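Local atomic coordinates of uncharacterized protein (Bacteroides ovatus, PDB entry 4IPB), a protein that is of unknown function but belongs to the putative beta-lactamase-inhibitor-like, PepSY-like family of bacterial proteins. Residues F91-G103 and I109-L121. Sequence-based numbering, arbitrary orientation.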
ATOM      1  N   PHE A  91      -5.948  -5.466  -5.454  1.00 10.32           N
ATOM      2  CA  PHE A  91      -7.414  -5.388  -5.296  1.00 10.94           C
ATOM      3  C   PHE A  91      -8.100  -6.616  -5.888  1.00 11.40           C
ATOM      4  O   PHE A  91      -7.549  -7.267  -6.802  1.00 12.46           O
ATOM      5  CB  PHE A  91      -7.967  -4.182  -6.074  1.00 11.45           C
ATOM      6  CG  PHE A  91      -7.318  -2.876  -5.763  1.00 11.74           C
ATOM      7  CD1 PHE A  91      -7.824  -2.089  -4.788  1.00 12.54           C
ATOM      8  CD2 PHE A  91      -6.330  -2.348  -6.592  1.00 12.22           C
ATOM      9  CE1 PHE A  91      -7.252  -0.863  -4.478  1.00 13.93           C
ATOM     10  CE2 PHE A  91      -5.792  -1.089  -6.344  1.00 13.16           C
ATOM     11  CZ  PHE A  91      -6.244  -0.351  -5.294  1.00 12.63           C
ATOM     12  N   PRO A  92      -9.360  -6.887  -5.508  1.00 12.27           N
ATOM     13  CA  PRO A  92     -10.049  -8.046  -6.084  1.00 13.90           C
ATOM     14  C   PRO A  92     -10.370  -7.834  -7.549  1.00 15.00           C
ATOM     15  O   PRO A  92     -10.370  -8.785  -8.291  1.00 17.32           O
ATOM     16  CB  PRO A  92     -11.328  -8.188  -5.201  1.00 14.83           C
ATOM     17  CG  PRO A  92     -11.438  -6.887  -4.434  1.00 13.90           C
ATOM     18  CD  PRO A  92     -10.024  -6.412  -4.274  1.00 12.85           C
ATOM     19  N   LYS A  93     -10.676  -6.602  -7.943  1.00 14.89           N
ATOM     20  CA  LYS A  93     -11.083  -6.326  -9.295  1.00 16.74           C
ATOM     21  C   LYS A  93     -10.169  -5.325 -10.016  1.00 16.97           C
ATOM     22  O   LYS A  93     -10.003  -5.471 -11.194  1.00 18.83           O
ATOM     23  CB  LYS A  93     -12.523  -5.793  -9.311  1.00 19.43           C
ATOM     24  CG  LYS A  93     -13.153  -5.611 -10.696  1.00 26.17           C
ATOM     25  CD  LYS A  93     -14.448  -4.764 -10.623  1.00 33.56           C
ATOM     26  CE  LYS A  93     -15.655  -5.579 -10.993  1.00 41.98           C
ATOM     27  NZ  LYS A  93     -16.879  -4.722 -11.025  1.00 55.30           N
ATOM     28  N   TRP A  94      -9.761  -4.262  -9.364  1.00 14.59           N
ATOM     29  CA  TRP A  94      -9.010  -3.173 -10.020  1.00 14.55           C
ATOM     30  C   TRP A  94      -7.562  -3.684 -10.220  1.00 13.99           C
ATOM     31  O   TRP A  94      -7.078  -4.584  -9.497  1.00 12.87           O
ATOM     32  CB  TRP A  94      -8.999  -1.869  -9.188  1.00 15.24           C
ATOM     33  CG  TRP A  94     -10.366  -1.396  -8.636  1.00 17.47           C
ATOM     34  CD1 TRP A  94     -10.644  -1.095  -7.332  1.00 20.43           C
ATOM     35  CD2 TRP A  94     -11.585  -1.213  -9.354  1.00 19.97           C
ATOM     36  NE1 TRP A  94     -11.986  -0.774  -7.191  1.00 22.98           N
ATOM     37  CE2 TRP A  94     -12.567  -0.791  -8.430  1.00 22.50           C
ATOM     38  CE3 TRP A  94     -11.931  -1.327 -10.677  1.00 21.23           C
ATOM     39  CZ2 TRP A  94     -13.897  -0.523  -8.789  1.00 26.67           C
ATOM     40  CZ3 TRP A  94     -13.259  -1.045 -11.068  1.00 28.50           C
ATOM     41  CH2 TRP A  94     -14.238  -0.670 -10.117  1.00 28.45           C
ATOM     42  N   GLN A  95      -6.888  -3.088 -11.202  1.00 13.77           N
ATOM     43  CA  GLN A  95      -5.477  -3.365 -11.472  1.00 12.83           C
ATOM     44  C   GLN A  95      -4.591  -2.901 -10.281  1.00 11.81           C
ATOM     45  O   GLN A  95      -4.851  -1.886  -9.614  1.00 10.77           O
ATOM     46  CB  GLN A  95      -5.047  -2.634 -12.754  1.00 14.76           C
ATOM     47  CG  GLN A  95      -3.590  -2.732 -13.115  1.00 15.97           C
ATOM     48  CD  GLN A  95      -3.277  -2.035 -14.420  1.00 18.05           C
ATOM     49  OE1 GLN A  95      -3.167  -0.821 -14.490  1.00 20.48           O
ATOM     50  NE2 GLN A  95      -3.112  -2.821 -15.455  1.00 22.62           N
ATOM     51  N   ALA A  96      -3.555  -3.687 -10.014  1.00 11.32           N
ATOM     52  CA  ALA A  96      -2.595  -3.312  -8.992  1.00 11.03           C
ATOM     53  C   ALA A  96      -1.924  -1.981  -9.299  1.00 10.97           C
ATOM     54  O   ALA A  96      -1.767  -1.568 -10.431  1.00 11.08           O
ATOM     55  CB  ALA A  96      -1.530  -4.380  -8.806  1.00 11.51           C
ATOM     56  N   ILE A  97      -1.501  -1.317  -8.241  1.00 10.83           N
ATOM     57  CA  ILE A  97      -0.817  -0.032  -8.288  1.00 11.51           C
ATOM     58  C   ILE A  97       0.436  -0.121  -7.407  1.00 11.31           C
ATOM     59  O   ILE A  97       0.391  -0.655  -6.323  1.00 11.23           O
ATOM     60  CB  ILE A  97      -1.667   1.103  -7.706  1.00 12.27           C
ATOM     61  CG1 ILE A  97      -2.947   1.247  -8.480  1.00 14.54           C
ATOM     62  CG2 ILE A  97      -0.889   2.423  -7.778  1.00 13.42           C
ATOM     63  CD1 ILE A  97      -4.009   2.132  -7.818  1.00 14.87           C
ATOM     64  N   ILE A  98       1.542   0.389  -7.927  1.00 11.45           N
ATOM     65  CA  ILE A  98       2.761   0.511  -7.182  1.00 11.85           C
ATOM     66  C   ILE A  98       2.923   1.975  -6.769  1.00 12.08           C
ATOM     67  O   ILE A  98       2.911   2.869  -7.600  1.00 12.19           O
ATOM     68  CB  ILE A  98       3.984   0.087  -8.011  1.00 13.39           C
ATOM     69  CG1 ILE A  98       3.955  -1.396  -8.374  1.00 14.14           C
ATOM     70  CG2 ILE A  98       5.257   0.349  -7.191  1.00 14.50           C
ATOM     71  CD1 ILE A  98       3.162  -1.722  -9.609  1.00 15.82           C
ATOM     72  N   VAL A  99       3.037   2.219  -5.474  1.00 11.98           N
ATOM     73  CA  VAL A  99       3.135   3.580  -4.955  1.00 12.23           C
ATOM     74  C   VAL A  99       4.546   3.726  -4.453  1.00 12.98           C
ATOM     75  O   VAL A  99       4.981   3.015  -3.535  1.00 13.16           O
ATOM     76  CB  VAL A  99       2.114   3.896  -3.849  1.00 12.33           C
ATOM     77  CG1 VAL A  99       2.274   5.328  -3.438  1.00 12.92           C
ATOM     78  CG2 VAL A  99       0.697   3.659  -4.350  1.00 11.98           C
ATOM     79  N   ILE A 100       5.273   4.660  -5.060  1.00 13.33           N
ATOM     80  CA  ILE A 100       6.642   4.962  -4.618  1.00 13.94           C
ATOM     81  C   ILE A 100       6.620   6.324  -3.975  1.00 14.20           C
ATOM     82  O   ILE A 100       6.216   7.294  -4.610  1.00 13.73           O
ATOM     83  CB  ILE A 100       7.647   4.937  -5.776  1.00 14.81           C
ATOM     84  CG1 ILE A 100       7.509   3.620  -6.558  1.00 14.69           C
ATOM     85  CG2 ILE A 100       9.056   5.174  -5.241  1.00 16.16           C
ATOM     86  CD1 ILE A 100       8.420   3.527  -7.777  1.00 15.03           C
ATOM     87  N   LYS A 101       7.036   6.393  -2.695  1.00 14.65           N
ATOM     88  CA  LYS A 101       7.130   7.657  -1.994  1.00 15.92           C
ATOM     89  C   LYS A 101       8.557   8.160  -2.084  1.00 16.73           C
ATOM     90  O   LYS A 101       9.507   7.465  -1.696  1.00 16.83           O
ATOM     91  CB  LYS A 101       6.715   7.524  -0.533  1.00 17.52           C
ATOM     92  CG  LYS A 101       6.608   8.849   0.176  1.00 19.88           C
ATOM     93  CD  LYS A 101       6.187   8.650   1.603  1.00 23.66           C
ATOM     94  CE  LYS A 101       6.092   9.975   2.314  1.00 27.35           C
ATOM     95  NZ  LYS A 101       6.038   9.807   3.787  1.00 34.08           N
ATOM     96  N   VAL A 102       8.708   9.367  -2.630  1.00 16.68           N
ATOM     97  CA  VAL A 102      10.023   9.944  -2.826  1.00 18.36           C
ATOM     98  C   VAL A 102      10.169  11.293  -2.159  1.00 20.32           C
ATOM     99  O   VAL A 102       9.167  12.011  -1.889  1.00 20.54           O
ATOM    100  CB  VAL A 102      10.346  10.114  -4.313  1.00 18.03           C
ATOM    101  CG1 VAL A 102      10.392   8.756  -4.974  1.00 18.14           C
ATOM    102  CG2 VAL A 102       9.333  10.994  -5.020  1.00 17.18           C
ATOM    103  N   GLY A 103      11.421  11.610  -1.839  1.00 21.47           N
ATOM    104  CA  GLY A 103      11.805  12.885  -1.243  1.00 24.57           C
ATOM    105  C   GLY A 103      13.210  13.257  -1.763  1.00 26.32           C
ATOM    106  O   GLY A 103      13.792  12.624  -2.625  1.00 24.56           O
ATOM    107  N   ILE A 109      10.066  18.143   1.015  1.00 29.31           N
ATOM    108  CA  ILE A 109       9.066  17.838  -0.016  1.00 28.99           C
ATOM    109  C   ILE A 109       8.965  16.310  -0.206  1.00 26.49           C
ATOM    110  O   ILE A 109       9.984  15.641  -0.327  1.00 26.21           O
ATOM    111  CB  ILE A 109       9.404  18.556  -1.348  1.00 33.90           C
ATOM    112  CG1 ILE A 109       8.303  18.313  -2.362  1.00 34.88           C
ATOM    113  CG2 ILE A 109      10.781  18.167  -1.912  1.00 40.25           C
ATOM    114  CD1 ILE A 109       7.114  19.173  -2.067  1.00 40.55           C
ATOM    115  N   LYS A 110       7.750  15.757  -0.205  1.00 23.68           N
ATOM    116  CA  LYS A 110       7.546  14.341  -0.456  1.00 20.99           C
ATOM    117  C   LYS A 110       6.408  14.176  -1.484  1.00 19.28           C
ATOM    118  O   LYS A 110       5.386  14.879  -1.378  1.00 19.33           O
ATOM    119  CB  LYS A 110       7.079  13.598   0.804  1.00 22.50           C
ATOM    120  CG  LYS A 110       7.894  13.790   2.063  1.00 27.33           C
ATOM    121  CD  LYS A 110       9.094  12.917   2.039  1.00 30.19           C
ATOM    122  CE  LYS A 110       9.921  13.089   3.304  1.00 33.97           C
ATOM    123  NZ  LYS A 110      11.282  12.576   3.025  1.00 33.70           N
ATOM    124  N   TYR A 111       6.593  13.285  -2.460  1.00 17.85           N
ATOM    125  CA  TYR A 111       5.538  12.926  -3.394  1.00 16.50           C
ATOM    126  C   TYR A 111       5.276  11.426  -3.382  1.00 15.82           C
ATOM    127  O   TYR A 111       6.208  10.656  -3.183  1.00 16.09           O
ATOM    128  CB  TYR A 111       5.897  13.286  -4.840  1.00 16.53           C
ATOM    129  CG  TYR A 111       6.116  14.757  -5.068  1.00 17.32           C
ATOM    130  CD1 TYR A 111       5.029  15.641  -5.049  1.00 17.43           C
ATOM    131  CD2 TYR A 111       7.354  15.244  -5.417  1.00 18.46           C
ATOM    132  CE1 TYR A 111       5.230  17.000  -5.236  1.00 18.54           C
ATOM    133  CE2 TYR A 111       7.550  16.597  -5.645  1.00 19.61           C
ATOM    134  CZ  TYR A 111       6.491  17.455  -5.529  1.00 19.53           C
ATOM    135  OH  TYR A 111       6.775  18.783  -5.764  1.00 21.60           O
ATOM    136  N   GLN A 112       4.018  11.055  -3.542  1.00 14.49           N
ATOM    137  CA  GLN A 112       3.651   9.686  -3.910  1.00 14.02           C
ATOM    138  C   GLN A 112       3.510   9.602  -5.414  1.00 13.51           C
ATOM    139  O   GLN A 112       2.828  10.447  -6.021  1.00 13.40           O
ATOM    140  CB  GLN A 112       2.310   9.233  -3.331  1.00 15.00           C
ATOM    141  CG  GLN A 112       2.355   8.913  -1.860  1.00 16.11           C
ATOM    142  CD  GLN A 112       0.973   8.571  -1.349  1.00 17.64           C
ATOM    143  OE1 GLN A 112       0.027   9.269  -1.638  1.00 18.37           O
ATOM    144  NE2 GLN A 112       0.848   7.474  -0.587  1.00 18.92           N
ATOM    145  N   LEU A 113       4.155   8.586  -5.975  1.00 12.76           N
ATOM    146  CA  LEU A 113       4.141   8.307  -7.402  1.00 12.67           C
ATOM    147  C   LEU A 113       3.339   7.042  -7.568  1.00 12.42           C
ATOM    148  O   LEU A 113       3.636   6.059  -6.939  1.00 12.70           O
ATOM    149  CB  LEU A 113       5.580   8.093  -7.917  1.00 13.42           C
ATOM    150  CG  LEU A 113       6.661   9.059  -7.508  1.00 14.35           C
ATOM    151  CD1 LEU A 113       8.003   8.653  -8.093  1.00 15.12           C
ATOM    152  CD2 LEU A 113       6.243  10.449  -7.861  1.00 14.45           C
ATOM    153  N   PHE A 114       2.288   7.069  -8.392  1.00 12.18           N
ATOM    154  CA  PHE A 114       1.379   5.925  -8.647  1.00 12.21           C
ATOM    155  C   PHE A 114       1.654   5.325 -10.027  1.00 12.59           C
ATOM    156  O   PHE A 114       1.312   5.953 -11.074  1.00 12.90           O
ATOM    157  CB  PHE A 114      -0.056   6.406  -8.572  1.00 12.38           C
ATOM    158  CG  PHE A 114      -0.460   6.920  -7.185  1.00 12.23           C
ATOM    159  CD1 PHE A 114      -0.096   8.172  -6.777  1.00 13.30           C
ATOM    160  CD2 PHE A 114      -1.315   6.170  -6.382  1.00 13.69           C
ATOM    161  CE1 PHE A 114      -0.489   8.658  -5.527  1.00 13.34           C
ATOM    162  CE2 PHE A 114      -1.729   6.650  -5.161  1.00 12.86           C
ATOM    163  CZ  PHE A 114      -1.286   7.900  -4.710  1.00 13.23           C
ATOM    164  N   TYR A 115       2.279   4.147 -10.023  1.00 12.13           N
ATOM    165  CA  TYR A 115       2.657   3.450 -11.222  1.00 12.57           C
ATOM    166  C   TYR A 115       1.752   2.232 -11.471  1.00 12.33           C
ATOM    167  O   TYR A 115       1.404   1.509 -10.535  1.00 12.14           O
ATOM    168  CB  TYR A 115       4.113   2.907 -11.137  1.00 13.01           C
ATOM    169  CG  TYR A 115       5.165   3.960 -11.347  1.00 13.92           C
ATOM    170  CD1 TYR A 115       5.603   4.243 -12.607  1.00 15.51           C
ATOM    171  CD2 TYR A 115       5.743   4.639 -10.264  1.00 14.87           C
ATOM    172  CE1 TYR A 115       6.571   5.214 -12.835  1.00 16.66           C
ATOM    173  CE2 TYR A 115       6.710   5.624 -10.477  1.00 15.77           C
ATOM    174  CZ  TYR A 115       7.118   5.885 -11.751  1.00 17.05           C
ATOM    175  OH  TYR A 115       8.064   6.853 -12.013  1.00 22.25           O
ATOM    176  N   THR A 116       1.512   1.974 -12.734  1.00 12.79           N
ATOM    177  CA  THR A 116       0.875   0.729 -13.130  1.00 12.81           C
ATOM    178  C   THR A 116       1.950  -0.340 -13.202  1.00 13.37           C
ATOM    179  O   THR A 116       3.168  -0.051 -13.345  1.00 13.77           O
ATOM    180  CB  THR A 116       0.163   0.817 -14.508  1.00 13.68           C
ATOM    181  OG1 THR A 116       1.129   0.851 -15.559  1.00 14.02           O
ATOM    182  CG2 THR A 116      -0.767   2.049 -14.612  1.00 13.72           C
ATOM    183  N   PRO A 117       1.540  -1.606 -13.193  1.00 13.97           N
ATOM    184  CA  PRO A 117       2.503  -2.708 -13.428  1.00 14.87           C
ATOM    185  C   PRO A 117       3.220  -2.685 -14.754  1.00 16.34           C
ATOM    186  O   PRO A 117       4.265  -3.332 -14.873  1.00 17.08           O
ATOM    187  CB  PRO A 117       1.632  -3.960 -13.321  1.00 15.44           C
ATOM    188  CG  PRO A 117       0.483  -3.496 -12.410  1.00 14.93           C
ATOM    189  CD  PRO A 117       0.200  -2.120 -12.912  1.00 14.75           C
ATOM    190  N   GLN A 118       2.672  -1.980 -15.750  1.00 16.77           N
ATOM    191  CA  GLN A 118       3.333  -1.797 -17.037  1.00 18.53           C
ATOM    192  C   GLN A 118       4.279  -0.588 -17.053  1.00 18.26           C
ATOM    193  O   GLN A 118       4.817  -0.211 -18.093  1.00 19.32           O
ATOM    194  CB  GLN A 118       2.288  -1.646 -18.135  1.00 21.16           C
ATOM    195  CG  GLN A 118       1.370  -2.850 -18.324  1.00 24.02           C
ATOM    196  CD  GLN A 118       0.397  -3.110 -17.172  1.00 25.66           C
ATOM    197  OE1 GLN A 118      -0.193  -2.180 -16.599  1.00 24.99           O
ATOM    198  NE2 GLN A 118       0.257  -4.383 -16.796  1.00 27.24           N
ATOM    199  N   GLY A 119       4.450   0.057 -15.921  1.00 17.07           N
ATOM    200  CA  GLY A 119       5.407   1.143 -15.755  1.00 17.89           C
ATOM    201  C   GLY A 119       4.884   2.523 -16.127  1.00 18.52           C
ATOM    202  O   GLY A 119       5.681   3.462 -16.251  1.00 19.01           O
ATOM    203  N   ILE A 120       3.559   2.677 -16.231  1.00 16.34           N
ATOM    204  CA  ILE A 120       2.997   3.999 -16.556  1.00 16.14           C
ATOM    205  C   ILE A 120       2.833   4.782 -15.256  1.00 15.12           C
ATOM    206  O   ILE A 120       2.254   4.284 -14.303  1.00 14.75           O
ATOM    207  CB  ILE A 120       1.655   3.880 -17.308  1.00 17.10           C
ATOM    208  CG1 ILE A 120       1.827   3.078 -18.602  1.00 19.54           C
ATOM    209  CG2 ILE A 120       1.070   5.269 -17.521  1.00 17.47           C
ATOM    210  CD1 ILE A 120       2.794   3.626 -19.589  1.00 22.85           C
ATOM    211  N   LEU A 121       3.345   6.007 -15.233  1.00 14.89           N
ATOM    212  CA  LEU A 121       3.129   6.894 -14.127  1.00 14.14           C
ATOM    213  C   LEU A 121       1.788   7.566 -14.331  1.00 14.06           C
ATOM    214  O   LEU A 121       1.667   8.427 -15.178  1.00 14.47           O
ATOM    215  CB  LEU A 121       4.253   7.936 -13.975  1.00 15.09           C
ATOM    216  CG  LEU A 121       4.126   8.934 -12.834  1.00 14.96           C
ATOM    217  CD1 LEU A 121       3.964   8.237 -11.475  1.00 14.26           C
ATOM    218  CD2 LEU A 121       5.336   9.885 -12.808  1.00 16.11           C
TER
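Ile-98 and Tyr-115, Ile-100 and Leu-113, and Val-102 and Tyr-111 form three hydrogen-bonded pairs of an antiparallel beta hairpin, each with reciprocal N-H...O=C bonds; Tyr-115 N to Ile-98 O (2.8 Å, 176° at the hydrogen) is nearly straight. On the face carrying these residues, contact also runs diagonally. Ile-100 CG1 lies anti to the carbonyl carbon (chi1 -52°) and the chain continues extended, bringing CD1 obliquely to the Tyr-115 ring, 3.8 Å from CD2. Likewise Leu-113 CD1 reaches Val-102 CG1 at 3.9 Å. The other face holds Val-99: CG2 lies alongside Phe-114, 3.8 Å from CD2, while CG1 packs along the Gln-112 chain, 3.8 Å from NE2; that amide hydrogen-bonds to Arg-125 through OE1 and to the Ile-133 carbonyl through NE2. Ile-97 CG2 comes to the edge of the Phe-114 ring, 4.0 Å from CD2. Beyond the strands, the extended Gln-95 chain crosses Pro-117 at the Thr-116 to Gly-119 type I turn, where Thr-116 OG1 accepts a hydrogen bond from the N-H of Ile-120, just after the turn. Strands 82-90 and 121-126 flank the hairpin; helix 67-75 packs on Ile-98, Ile-100, Leu-113 and Tyr-115, and Phe-139 of helix 136-139 on Ile-97, Val-99 and Phe-114.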